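Local coordinates for protein globin II, extracellular (Lumbricus terrestris, PDB 1X9F) that probably carries oxygen at a haem as a globin subunit of the extracellular haemoglobin (erythrocruorin) of the earthworm, with carbon monoxide bound in this structure, at residues Ile101-Phe106 / Gly140-His145; Arg35-Gln40 / Asp107-Ala112. All blocks are in the same frame, centred on the assembly; numbering follows the deposited sequence.

Contact 1 (101-106 with 140-145) and contact 2 (35-40 with 107-112) follow one another along helix 103-121, the first at its N-terminal turn and the second directly after, with centres 14 Å apart. Contact 1 sets that helix against the end of helix 127-142; contact 2 sets it against the end of helix 23-40. Between them they bring F106 and F109 to the same haem: F106 CA lies 3.8 Å from haem CMC, and F109 CE1 lies 3.5 Å from haem CBB. The side chain of F109 is about 5 Å from the bound carbon monoxide, that of F106 about 8 Å, so of the two phenylalanines F109 stands nearer the carbon monoxide.

Contact 1 (Ile101-Phe106 / Gly140-His145); sequences IPDNYF and GIKGHH. With HEM (protoporphyrin IX containing Fe), chain O.
F106 and K142 bury the most surface here, the aliphatic part of the lysine lying over one face of the phenylalanine ring. K142 CG sits 3.5 Å from the ring centroid of F106, 17° off the normal, a CH-pi contact displaced somewhat toward the rim. K142 CD continues the overlap, reaching F106 CD1 at 3.4 Å. The opposite face of the ring receives the haem methyl CMC, 3.8 Å above its plane, so the phenylalanine is sandwiched between lysine and porphyrin. Beyond CD the lysine bends (chi3 -73°, CE turned back from an extended course), and its NZ forms a long salt bridge of 3.8 Å with OD1 of D103, the two side chains crossing at about a right angle. On the haem side, I141 CG2 meets F106 CE2 at 3.8 Å, and I141 CD1 comes within 3.8 Å of haem CAB. I141 also touches L92 and H96 of helix 82-96. The contact thus grades from the haem-pocket wall at F106 and I141 to the solvent-exposed D103: K142 on one face and the haem methyl on the other probably restrict rotation of the F106 ring, whereas the distant charge pair probably adds only modest electrostatic attraction.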
loop_
_atom_site.group_PDB
_atom_site.type_symbol
_atom_site.label_atom_id
_atom_site.label_comp_id
_atom_site.label_asym_id
_atom_site.label_seq_id
_atom_site.Cartn_x
_atom_site.Cartn_y
_atom_site.Cartn_z
ATOM N N ILE B 101 22.325 -19.951 -53.777
ATOM C CA ILE B 101 22.985 -19.448 -52.574
ATOM C C ILE B 101 24.210 -20.293 -52.255
ATOM O O ILE B 101 24.075 -21.419 -51.770
ATOM C CB ILE B 101 22.010 -19.394 -51.365
ATOM C CG1 ILE B 101 20.701 -18.691 -51.752
ATOM C CG2 ILE B 101 22.677 -18.694 -50.183
ATOM C CD1 ILE B 101 19.593 -18.832 -50.719
ATOM N N PRO B 102 25.403 -19.773 -52.548
ATOM C CA PRO B 102 26.632 -20.470 -52.165
ATOM C C PRO B 102 26.814 -20.569 -50.638
ATOM O O PRO B 102 26.308 -19.718 -49.901
ATOM C CB PRO B 102 27.738 -19.615 -52.805
ATOM C CG PRO B 102 27.119 -18.277 -53.008
ATOM C CD PRO B 102 25.676 -18.526 -53.287
ATOM N N ASP B 103 27.522 -21.607 -50.179
ATOM C CA ASP B 103 27.799 -21.805 -48.746
ATOM C C ASP B 103 28.415 -20.553 -48.145
ATOM O O ASP B 103 28.118 -20.174 -47.008
ATOM C CB ASP B 103 28.786 -22.957 -48.515
ATOM C CG ASP B 103 28.323 -24.279 -49.103
ATOM O OD1 ASP B 103 27.095 -24.499 -49.263
ATOM O OD2 ASP B 103 29.142 -25.182 -49.426
ATOM N N ASN B 104 29.298 -19.950 -48.931
ATOM C CA ASN B 104 29.930 -18.680 -48.643
ATOM C C ASN B 104 28.952 -17.676 -48.023
ATOM O O ASN B 104 29.316 -16.920 -47.110
ATOM C CB ASN B 104 30.487 -18.199 -49.985
ATOM C CG ASN B 104 30.954 -16.781 -49.959
ATOM O OD1 ASN B 104 31.709 -16.372 -49.078
ATOM N ND2 ASN B 104 30.525 -16.010 -50.950
ATOM N N TYR B 105 27.704 -17.696 -48.502
ATOM C CA TYR B 105 26.680 -16.782 -47.999
ATOM C C TYR B 105 26.088 -17.191 -46.656
ATOM O O TYR B 105 26.022 -16.364 -45.744
ATOM C CB TYR B 105 25.558 -16.588 -49.006
ATOM C CG TYR B 105 25.939 -15.850 -50.260
ATOM C CD1 TYR B 105 25.002 -15.674 -51.270
ATOM C CD2 TYR B 105 27.224 -15.331 -50.450
ATOM C CE1 TYR B 105 25.315 -15.005 -52.429
ATOM C CE2 TYR B 105 27.553 -14.658 -51.617
ATOM C CZ TYR B 105 26.591 -14.501 -52.602
ATOM O OH TYR B 105 26.886 -13.839 -53.770
ATOM N N PHE B 106 25.640 -18.444 -46.532
ATOM C CA PHE B 106 25.180 -18.961 -45.234
ATOM C C PHE B 106 26.260 -18.735 -44.207
ATOM O O PHE B 106 25.980 -18.521 -43.029
ATOM C CB PHE B 106 24.865 -20.455 -45.286
ATOM C CG PHE B 106 23.610 -20.769 -46.007
ATOM C CD1 PHE B 106 23.653 -21.170 -47.330
ATOM C CD2 PHE B 106 22.377 -20.639 -45.376
ATOM C CE1 PHE B 106 22.492 -21.456 -48.014
ATOM C CE2 PHE B 106 21.208 -20.919 -46.056
ATOM C CZ PHE B 106 21.264 -21.330 -47.378
ATOM N N GLY B 140 20.288 -27.759 -42.399
ATOM C CA GLY B 140 18.935 -28.152 -42.774
ATOM C C GLY B 140 18.292 -27.269 -43.832
ATOM O O GLY B 140 17.332 -27.685 -44.480
ATOM N N ILE B 141 18.801 -26.051 -44.009
ATOM C CA ILE B 141 18.237 -25.136 -45.006
ATOM C C ILE B 141 18.927 -25.356 -46.352
ATOM O O ILE B 141 18.294 -25.334 -47.413
ATOM C CB ILE B 141 18.357 -23.658 -44.534
ATOM C CG1 ILE B 141 17.588 -23.450 -43.221
ATOM C CG2 ILE B 141 17.844 -22.694 -45.614
ATOM C CD1 ILE B 141 18.124 -22.310 -42.352
ATOM N N LYS B 142 20.234 -25.572 -46.282
ATOM C CA LYS B 142 21.026 -25.902 -47.446
ATOM C C LYS B 142 20.634 -27.284 -47.950
ATOM O O LYS B 142 20.466 -27.491 -49.153
ATOM C CB LYS B 142 22.515 -25.880 -47.085
ATOM C CG LYS B 142 22.988 -24.499 -46.640
ATOM C CD LYS B 142 24.503 -24.371 -46.718
ATOM C CE LYS B 142 25.208 -25.163 -45.615
ATOM N NZ LYS B 142 26.650 -24.779 -45.539
ATOM N N GLY B 143 20.464 -28.219 -47.012
ATOM C CA GLY B 143 20.316 -29.640 -47.339
ATOM C C GLY B 143 21.660 -30.320 -47.543
ATOM O O GLY B 143 21.730 -31.543 -47.713
ATOM N N HIS B 144 22.724 -29.514 -47.534
ATOM C CA HIS B 144 24.091 -29.991 -47.732
ATOM C C HIS B 144 24.706 -30.373 -46.390
ATOM O O HIS B 144 24.227 -29.950 -45.319
ATOM C CB HIS B 144 24.977 -28.913 -48.388
ATOM C CG HIS B 144 24.628 -28.590 -49.812
ATOM N ND1 HIS B 144 24.473 -29.552 -50.791
ATOM C CD2 HIS B 144 24.451 -27.398 -50.431
ATOM C CE1 HIS B 144 24.190 -28.967 -51.942
ATOM N NE2 HIS B 144 24.172 -27.660 -51.751
ATOM N N HIS B 145 25.775 -31.171 -46.473
ATOM C CA HIS B 145 26.604 -31.570 -45.327
ATOM C C HIS B 145 27.013 -30.385 -44.450
ATOM O O HIS B 145 27.249 -30.535 -43.248
ATOM C CB HIS B 145 27.871 -32.280 -45.827
ATOM C CG HIS B 145 27.607 -33.447 -46.731
ATOM N ND1 HIS B 145 28.283 -34.642 -46.619
ATOM C CD2 HIS B 145 26.738 -33.601 -47.759
ATOM C CE1 HIS B 145 27.844 -35.482 -47.541
ATOM N NE2 HIS B 145 26.905 -34.874 -48.245
ATOM O OXT HIS B 145 27.131 -29.244 -44.913
HETATM C CHA HEM O . 13.515 -15.857 -47.781
HETATM C CHB HEM O . 14.882 -17.917 -43.568
HETATM C CHC HEM O . 19.577 -17.574 -44.894
HETATM C CHD HEM O . 18.193 -15.735 -49.222
HETATM C C1A HEM O . 13.479 -16.400 -46.414
HETATM C C2A HEM O . 12.264 -16.517 -45.743
HETATM C C3A HEM O . 12.615 -17.126 -44.460
HETATM C C4A HEM O . 14.075 -17.298 -44.612
HETATM C CMA HEM O . 11.719 -17.485 -43.301
HETATM C CAA HEM O . 10.897 -16.062 -46.185
HETATM C CBA HEM O . 10.088 -17.140 -46.877
HETATM C CGA HEM O . 8.814 -16.466 -47.332
HETATM O O1A HEM O . 7.910 -16.245 -46.494
HETATM O O2A HEM O . 8.717 -16.143 -48.534
HETATM C C1B HEM O . 16.340 -17.992 -43.571
HETATM C C2B HEM O . 17.007 -18.469 -42.464
HETATM C C3B HEM O . 18.298 -18.372 -42.866
HETATM C C4B HEM O . 18.357 -17.856 -44.142
HETATM C CMB HEM O . 16.456 -18.969 -41.153
HETATM C CAB HEM O . 19.271 -18.741 -42.034
HETATM C CBB HEM O . 20.153 -19.159 -41.149
HETATM C C1C HEM O . 19.601 -16.969 -46.231
HETATM C C2C HEM O . 20.809 -16.676 -46.831
HETATM C C3C HEM O . 20.424 -16.164 -48.048
HETATM C C4C HEM O . 19.028 -16.174 -48.082
HETATM C CMC HEM O . 22.184 -16.912 -46.252
HETATM C CAC HEM O . 21.366 -15.693 -49.099
HETATM C CBC HEM O . 22.262 -14.743 -48.791
HETATM C C1D HEM O . 16.719 -15.613 -49.220
HETATM C C2D HEM O . 16.037 -15.030 -50.287
HETATM C C3D HEM O . 14.711 -15.037 -49.921
HETATM C C4D HEM O . 14.728 -15.666 -48.586
HETATM C CMD HEM O . 16.630 -14.507 -51.574
HETATM C CAD HEM O . 13.519 -14.554 -50.707
HETATM C CBD HEM O . 13.444 -13.037 -50.721
HETATM C CGD HEM O . 12.193 -12.669 -51.478
HETATM O O1D HEM O . 11.079 -13.011 -51.024
HETATM O O2D HEM O . 12.317 -12.037 -52.544
HETATM N NA HEM O . 14.595 -16.903 -45.797
HETATM N NB HEM O . 17.114 -17.611 -44.618
HETATM N NC HEM O . 18.483 -16.708 -46.960
HETATM N ND HEM O . 15.963 -16.002 -48.161
HETATM FE FE HEM O . 16.531 -16.872 -46.418
#

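Contact 2 (Arg35-Gln40 / Asp107-Ala112); sequences RATFAQ and DAFKTA. With HEM (protoporphyrin IX containing Fe), chain O.
D107 O is gripped twice by T111, the residue whose CG2 meets Q40 OE1 across the contact. The T111 hydroxyl donates to it, OG1 lying 3.2 Å from D107 O and 30° off the carbonyl plane; T111 N bonds to the same oxygen from the opposite face. Q40 OE1 approaches T111 CG2 to 3.4 Å, where the two side chains cross at about a right angle. The side chain of Q40, extended beyond CG, runs across A108, with NE2 3.4 Å from A108 CA. Small residues permit the close approach of the helix segments, whose axes come to 8.1 Å at 132° between their directions: A36 CB touches A112 CB at 3.5 Å. T37 OG1 is buried between the two helices, meeting F109 CD2 at 3.3 Å and A112 CB at 3.4 Å. Both are carbon contacts; the polar partner of this hydroxyl is the carbonyl O of I33, one turn earlier in helix 23-40. With OG1 anti to the carbonyl carbon and beside the backbone N, the hydroxyl can bond within its own helix while packing against the other. F109 CB points away from helix 23-40 and its ring reaches the haem, while CD2 stays against T37 OG1: CG is anti to the backbone N (chi1 -167°), and CE1 lies 3.5 Å from haem CBB, with haem CHC over one ring face. W34 and V68, both lining the carbon monoxide pocket, also touch F109. An alanine here would probably open a gap beside the haem vinyl and leave T37 OG1 without its aromatic neighbour. Since the hydroxyls of T37 and T111 bond within their own helices, and the Q40 amide meets A108 and T111 through carbon contacts, the two segments are joined by van der Waals packing, with F109 linking that packing to the haem pocket.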
loop_
_atom_site.group_PDB
_atom_site.type_symbol
_atom_site.label_atom_id
_atom_site.label_comp_id
_atom_site.label_asym_id
_atom_site.label_seq_id
_atom_site.Cartn_x
_atom_site.Cartn_y
_atom_site.Cartn_z
ATOM N N ARG B 35 22.838 -6.125 -42.578
ATOM C CA ARG B 35 23.942 -5.223 -42.909
ATOM C C ARG B 35 25.298 -5.862 -42.675
ATOM O O ARG B 35 26.217 -5.684 -43.479
ATOM C CB ARG B 35 23.848 -3.936 -42.107
ATOM C CG ARG B 35 22.771 -3.041 -42.635
ATOM C CD ARG B 35 22.409 -1.940 -41.702
ATOM N NE ARG B 35 21.375 -1.120 -42.311
ATOM C CZ ARG B 35 20.502 -0.387 -41.636
ATOM N NH1 ARG B 35 20.521 -0.363 -40.308
ATOM N NH2 ARG B 35 19.597 0.326 -42.293
ATOM N N ALA B 36 25.428 -6.583 -41.565
ATOM C CA ALA B 36 26.658 -7.298 -41.274
ATOM C C ALA B 36 26.901 -8.373 -42.333
ATOM O O ALA B 36 28.040 -8.580 -42.750
ATOM C CB ALA B 36 26.616 -7.897 -39.879
ATOM N N THR B 37 25.834 -9.041 -42.775
ATOM C CA THR B 37 25.936 -10.031 -43.849
ATOM C C THR B 37 26.448 -9.373 -45.128
ATOM O O THR B 37 27.436 -9.826 -45.711
ATOM C CB THR B 37 24.568 -10.713 -44.112
ATOM O OG1 THR B 37 24.117 -11.369 -42.919
ATOM C CG2 THR B 37 24.712 -11.864 -45.110
ATOM N N PHE B 38 25.771 -8.302 -45.551
ATOM C CA PHE B 38 26.138 -7.586 -46.772
ATOM C C PHE B 38 27.546 -7.002 -46.699
ATOM O O PHE B 38 28.258 -7.011 -47.696
ATOM C CB PHE B 38 25.134 -6.477 -47.126
ATOM C CG PHE B 38 23.748 -6.972 -47.459
ATOM C CD1 PHE B 38 22.644 -6.160 -47.232
ATOM C CD2 PHE B 38 23.544 -8.245 -47.992
ATOM C CE1 PHE B 38 21.364 -6.600 -47.533
ATOM C CE2 PHE B 38 22.267 -8.692 -48.291
ATOM C CZ PHE B 38 21.175 -7.869 -48.063
ATOM N N ALA B 39 27.949 -6.490 -45.538
ATOM C CA ALA B 39 29.310 -5.962 -45.378
ATOM C C ALA B 39 30.349 -7.042 -45.669
ATOM O O ALA B 39 31.434 -6.760 -46.185
ATOM C CB ALA B 39 29.511 -5.396 -43.975
ATOM N N GLN B 40 30.003 -8.283 -45.346
ATOM C CA GLN B 40 30.929 -9.387 -45.514
ATOM C C GLN B 40 30.882 -10.024 -46.902
ATOM O O GLN B 40 31.922 -10.383 -47.457
ATOM C CB GLN B 40 30.721 -10.448 -44.439
ATOM C CG GLN B 40 31.808 -11.495 -44.511
ATOM C CD GLN B 40 31.721 -12.520 -43.423
ATOM O OE1 GLN B 40 31.529 -12.182 -42.255
ATOM N NE2 GLN B 40 31.885 -13.786 -43.790
ATOM N N ASP B 107 27.502 -18.776 -44.675
ATOM C CA ASP B 107 28.651 -18.588 -43.819
ATOM C C ASP B 107 28.752 -17.162 -43.274
ATOM O O ASP B 107 28.975 -16.974 -42.077
ATOM C CB ASP B 107 29.929 -18.974 -44.556
ATOM C CG ASP B 107 31.091 -19.174 -43.616
ATOM O OD1 ASP B 107 31.108 -20.204 -42.907
ATOM O OD2 ASP B 107 32.033 -18.359 -43.514
ATOM N N ALA B 108 28.588 -16.167 -44.144
ATOM C CA ALA B 108 28.609 -14.768 -43.713
ATOM C C ALA B 108 27.439 -14.451 -42.783
ATOM O O ALA B 108 27.596 -13.732 -41.791
ATOM C CB ALA B 108 28.602 -13.845 -44.911
ATOM N N PHE B 109 26.273 -15.001 -43.112
ATOM C CA PHE B 109 25.085 -14.818 -42.305
ATOM C C PHE B 109 25.341 -15.287 -40.883
ATOM O O PHE B 109 25.048 -14.569 -39.924
ATOM C CB PHE B 109 23.910 -15.580 -42.910
ATOM C CG PHE B 109 22.586 -15.201 -42.326
ATOM C CD1 PHE B 109 21.884 -16.088 -41.526
ATOM C CD2 PHE B 109 22.038 -13.949 -42.576
ATOM C CE1 PHE B 109 20.653 -15.734 -40.987
ATOM C CE2 PHE B 109 20.815 -13.590 -42.039
ATOM C CZ PHE B 109 20.120 -14.481 -41.243
ATOM N N LYS B 110 25.905 -16.483 -40.752
ATOM C CA LYS B 110 26.226 -17.033 -39.448
ATOM C C LYS B 110 27.160 -16.112 -38.663
ATOM O O LYS B 110 26.951 -15.890 -37.468
ATOM C CB LYS B 110 26.853 -18.415 -39.596
ATOM C CG LYS B 110 27.257 -19.042 -38.277
ATOM C CD LYS B 110 27.791 -20.440 -38.468
ATOM C CE LYS B 110 29.235 -20.414 -38.957
ATOM N NZ LYS B 110 29.901 -21.711 -38.639
ATOM N N THR B 111 28.182 -15.586 -39.335
ATOM C CA THR B 111 29.137 -14.676 -38.708
ATOM C C THR B 111 28.417 -13.431 -38.230
ATOM O O THR B 111 28.685 -12.925 -37.139
ATOM C CB THR B 111 30.235 -14.297 -39.720
ATOM O OG1 THR B 111 30.944 -15.481 -40.112
ATOM C CG2 THR B 111 31.322 -13.442 -39.070
ATOM N N ALA B 112 27.500 -12.952 -39.063
ATOM C CA ALA B 112 26.739 -11.753 -38.778
ATOM C C ALA B 112 25.835 -11.946 -37.562
ATOM O O ALA B 112 25.849 -11.116 -36.648
ATOM C CB ALA B 112 25.933 -11.339 -40.000
HETATM C CHA HEM O . 13.515 -15.857 -47.781
HETATM C CHB HEM O . 14.882 -17.917 -43.568
HETATM C CHC HEM O . 19.577 -17.574 -44.894
HETATM C CHD HEM O . 18.193 -15.735 -49.222
HETATM C C1A HEM O . 13.479 -16.400 -46.414
HETATM C C2A HEM O . 12.264 -16.517 -45.743
HETATM C C3A HEM O . 12.615 -17.126 -44.460
HETATM C C4A HEM O . 14.075 -17.298 -44.612
HETATM C CMA HEM O . 11.719 -17.485 -43.301
HETATM C CAA HEM O . 10.897 -16.062 -46.185
HETATM C CBA HEM O . 10.088 -17.140 -46.877
HETATM C CGA HEM O . 8.814 -16.466 -47.332
HETATM O O1A HEM O . 7.910 -16.245 -46.494
HETATM O O2A HEM O . 8.717 -16.143 -48.534
HETATM C C1B HEM O . 16.340 -17.992 -43.571
HETATM C C2B HEM O . 17.007 -18.469 -42.464
HETATM C C3B HEM O . 18.298 -18.372 -42.866
HETATM C C4B HEM O . 18.357 -17.856 -44.142
HETATM C CMB HEM O . 16.456 -18.969 -41.153
HETATM C CAB HEM O . 19.271 -18.741 -42.034
HETATM C CBB HEM O . 20.153 -19.159 -41.149
HETATM C C1C HEM O . 19.601 -16.969 -46.231
HETATM C C2C HEM O . 20.809 -16.676 -46.831
HETATM C C3C HEM O . 20.424 -16.164 -48.048
HETATM C C4C HEM O . 19.028 -16.174 -48.082
HETATM C CMC HEM O . 22.184 -16.912 -46.252
HETATM C CAC HEM O . 21.366 -15.693 -49.099
HETATM C CBC HEM O . 22.262 -14.743 -48.791
HETATM C C1D HEM O . 16.719 -15.613 -49.220
HETATM C C2D HEM O . 16.037 -15.030 -50.287
HETATM C C3D HEM O . 14.711 -15.037 -49.921
HETATM C C4D HEM O . 14.728 -15.666 -48.586
HETATM C CMD HEM O . 16.630 -14.507 -51.574
HETATM C CAD HEM O . 13.519 -14.554 -50.707
HETATM C CBD HEM O . 13.444 -13.037 -50.721
HETATM C CGD HEM O . 12.193 -12.669 -51.478
HETATM O O1D HEM O . 11.079 -13.011 -51.024
HETATM O O2D HEM O . 12.317 -12.037 -52.544
HETATM N NA HEM O . 14.595 -16.903 -45.797
HETATM N NB HEM O . 17.114 -17.611 -44.618
HETATM N NC HEM O . 18.483 -16.708 -46.960
HETATM N ND HEM O . 15.963 -16.002 -48.161
HETATM FE FE HEM O . 16.531 -16.872 -46.418
#